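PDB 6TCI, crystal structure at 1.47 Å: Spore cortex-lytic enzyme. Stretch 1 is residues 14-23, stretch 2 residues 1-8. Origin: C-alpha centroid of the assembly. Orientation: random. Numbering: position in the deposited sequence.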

# COMPACT_ATOMS: atom_id res chain seq x y z
N GLU A 14 0.45 -9.17 8.14
CA GLU A 14 1.59 -8.28 8.37
C GLU A 14 1.90 -7.40 7.17
O GLU A 14 2.23 -6.22 7.35
CB GLU A 14 2.81 -9.10 8.80
CG GLU A 14 2.63 -9.74 10.17
CD GLU A 14 3.74 -9.38 11.13
OE1 GLU A 14 4.78 -10.08 11.12
OE2 GLU A 14 3.58 -8.40 11.89
N ASP A 15 1.84 -7.94 5.94
CA ASP A 15 2.11 -7.11 4.77
C ASP A 15 1.11 -5.97 4.66
O ASP A 15 1.47 -4.86 4.27
CB ASP A 15 2.04 -7.94 3.48
CG ASP A 15 3.35 -8.63 3.14
OD1 ASP A 15 4.39 -8.33 3.75
OD2 ASP A 15 3.32 -9.48 2.22
N VAL A 16 -0.16 -6.24 4.99
CA VAL A 16 -1.18 -5.21 4.90
C VAL A 16 -0.99 -4.15 5.98
O VAL A 16 -1.18 -2.95 5.73
CB VAL A 16 -2.59 -5.84 4.95
CG1 VAL A 16 -3.65 -4.75 4.85
CG2 VAL A 16 -2.75 -6.85 3.83
N ILE A 17 -0.64 -4.57 7.20
CA ILE A 17 -0.33 -3.61 8.26
C ILE A 17 0.79 -2.66 7.82
O ILE A 17 0.68 -1.44 7.97
CB ILE A 17 0.03 -4.33 9.57
CG1 ILE A 17 -1.16 -5.11 10.10
CG2 ILE A 17 0.48 -3.32 10.62
CD1 ILE A 17 -0.80 -6.09 11.19
N GLU A 18 1.88 -3.21 7.28
CA GLU A 18 2.97 -2.35 6.85
C GLU A 18 2.55 -1.46 5.68
O GLU A 18 2.91 -0.28 5.63
CB GLU A 18 4.22 -3.16 6.49
CG GLU A 18 5.34 -2.29 5.95
CD GLU A 18 6.66 -3.01 5.85
OE1 GLU A 18 6.80 -4.11 6.43
OE2 GLU A 18 7.56 -2.47 5.16
N LEU A 19 1.79 -2.02 4.73
CA LEU A 19 1.31 -1.23 3.60
C LEU A 19 0.45 -0.06 4.06
O LEU A 19 0.66 1.09 3.64
CB LEU A 19 0.52 -2.13 2.64
CG LEU A 19 -0.14 -1.40 1.46
CD1 LEU A 19 0.92 -0.97 0.48
CD2 LEU A 19 -1.15 -2.30 0.77
N GLN A 20 -0.53 -0.34 4.92
CA GLN A 20 -1.40 0.72 5.43
C GLN A 20 -0.60 1.75 6.21
O GLN A 20 -0.85 2.95 6.10
CB GLN A 20 -2.50 0.14 6.30
CG GLN A 20 -3.54 -0.66 5.53
CD GLN A 20 -4.51 -1.37 6.44
OE1 GLN A 20 -4.20 -1.64 7.61
NE2 GLN A 20 -5.70 -1.69 5.92
N SER A 21 0.37 1.30 7.01
CA SER A 21 1.16 2.22 7.82
C SER A 21 2.04 3.12 6.96
O SER A 21 2.16 4.33 7.23
CB SER A 21 2.02 1.43 8.81
OG SER A 21 1.21 0.67 9.70
N ARG A 22 2.69 2.55 5.94
CA ARG A 22 3.50 3.38 5.06
C ARG A 22 2.64 4.37 4.29
O ARG A 22 3.00 5.54 4.14
CB ARG A 22 4.32 2.52 4.11
CG ARG A 22 5.49 1.81 4.78
CD ARG A 22 6.35 1.07 3.77
NE ARG A 22 7.41 0.26 4.40
CZ ARG A 22 8.62 0.71 4.71
NH1 ARG A 22 8.95 1.98 4.48
NH2 ARG A 22 9.50 -0.11 5.25
N LEU A 23 1.48 3.91 3.80
CA LEU A 23 0.58 4.82 3.09
C LEU A 23 0.07 5.92 4.02
O LEU A 23 -0.15 7.05 3.59
CB LEU A 23 -0.59 4.05 2.47
CG LEU A 23 -0.27 3.16 1.27
CD1 LEU A 23 -1.46 2.29 0.93
CD2 LEU A 23 0.12 3.99 0.07
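Stretch 2 1-8: AFSNQVIQ

Residues 1-8 form an extended but irregular segment, with neither regular helix nor strand, that runs across the helix formed by 14-23 rather than along it, passing from Ala 1, on the side of Glu 18, past Asp 15 to Ile 7, beside Val 16; the nearest CA pairs are Asp 15 CA to Phe 2 CA at 5.7 Å and Val 16 CA to Ile 7 CA at 7.0 Å. The apolar centre is built around Ile 7, whose CA-to-CB bond points toward the helix. Its CG2 lies 3.9 Å from Val 16 CG2 and also 3.9 Å from Leu 19 CD2, while its CD1 reaches Asp 15 CB at 3.8 Å; these are van der Waals separations, so the side chain fills the space between residues one turn apart.

Phe 2 extends this packing. Its CA-to-CB bond points sideways, yet with chi1 at -75° (m) the ring comes nearer to the helix. Phe 2 CE1 is 3.7 Å from Glu 18 CG and 4.2 Å from Leu 19 CB. The ring edge also meets the helix backbone, with Phe 2 CE1 3.6 Å from Asp 15 O. That oxygen already accepts a helical hydrogen bond from Leu 19 N at 2.9 Å, so the ring packs against an intact turn. Glu 18 OE2 lies over one ring face.

At the polar edge, Asp 15 anchors Ser 3 through both carboxylate oxygens. Ser 3 N donates to Asp 15 OD1 at 3.1 Å with a nearly linear angle of 169°, and Ser 3 OG donates to Asp 15 OD2 at a very short 2.5 Å. Ser 3 OG in turn accepts from Gln 5 N at 3.2 Å, tying the segment's own backbone to this anchor. Farther out, the N-terminal Ala 1 N forms a long salt bridge with Glu 18 OE2 at 3.9 Å. The contact buries 468 Å², both sides summed.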

# COMPACT_ATOMS: atom_id res chain seq x y z
N ALA A 1 10.63 -4.76 4.69
CA ALA A 1 10.02 -5.78 5.53
C ALA A 1 8.85 -6.50 4.84
O ALA A 1 8.22 -7.37 5.43
CB ALA A 1 9.58 -5.18 6.85
N PHE A 2 8.55 -6.12 3.60
CA PHE A 2 7.50 -6.79 2.84
C PHE A 2 7.95 -8.19 2.43
O PHE A 2 9.13 -8.45 2.18
CB PHE A 2 7.18 -6.00 1.57
CG PHE A 2 6.37 -4.75 1.81
CD1 PHE A 2 5.14 -4.80 2.43
CD2 PHE A 2 6.85 -3.52 1.36
CE1 PHE A 2 4.39 -3.65 2.63
CE2 PHE A 2 6.11 -2.36 1.56
CZ PHE A 2 4.88 -2.42 2.20
N SER A 3 6.98 -9.11 2.34
CA SER A 3 7.22 -10.40 1.72
C SER A 3 7.27 -10.23 0.20
O SER A 3 7.05 -9.14 -0.33
CB SER A 3 6.12 -11.38 2.12
OG SER A 3 4.95 -11.14 1.35
N ASN A 4 7.53 -11.33 -0.50
CA ASN A 4 7.56 -11.33 -1.96
C ASN A 4 6.20 -11.59 -2.59
O ASN A 4 6.12 -11.80 -3.81
CB ASN A 4 8.62 -12.32 -2.48
CG ASN A 4 8.24 -13.77 -2.26
OD1 ASN A 4 7.21 -14.08 -1.64
ND2 ASN A 4 9.06 -14.68 -2.77
N GLN A 5 5.12 -11.57 -1.81
CA GLN A 5 3.78 -11.82 -2.31
C GLN A 5 3.11 -10.50 -2.66
O GLN A 5 3.28 -9.50 -1.97
CB GLN A 5 2.94 -12.55 -1.26
CG GLN A 5 3.58 -13.82 -0.75
CD GLN A 5 3.69 -14.87 -1.84
OE1 GLN A 5 2.73 -15.59 -2.12
NE2 GLN A 5 4.87 -14.97 -2.45
N VAL A 6 2.34 -10.52 -3.75
CA VAL A 6 1.59 -9.33 -4.15
C VAL A 6 0.52 -9.05 -3.10
O VAL A 6 -0.21 -9.95 -2.67
CB VAL A 6 0.95 -9.56 -5.53
CG1 VAL A 6 -0.02 -8.44 -5.87
CG2 VAL A 6 2.03 -9.67 -6.61
N ILE A 7 0.41 -7.78 -2.68
CA ILE A 7 -0.58 -7.36 -1.70
C ILE A 7 -1.77 -6.80 -2.46
O ILE A 7 -1.63 -5.85 -3.24
CB ILE A 7 -0.03 -6.31 -0.74
CG1 ILE A 7 1.42 -6.61 -0.34
CG2 ILE A 7 -0.91 -6.21 0.50
CD1 ILE A 7 2.02 -5.52 0.54
N GLN A 8 -2.96 -7.37 -2.23
CA GLN A 8 -4.13 -6.94 -2.97
C GLN A 8 -5.37 -7.07 -2.09
O GLN A 8 -5.32 -7.64 -1.00
CB GLN A 8 -4.30 -7.72 -4.27
CG GLN A 8 -4.63 -9.17 -4.03
CD GLN A 8 -5.08 -9.84 -5.30
OE1 GLN A 8 -4.44 -10.77 -5.78
NE2 GLN A 8 -6.18 -9.37 -5.86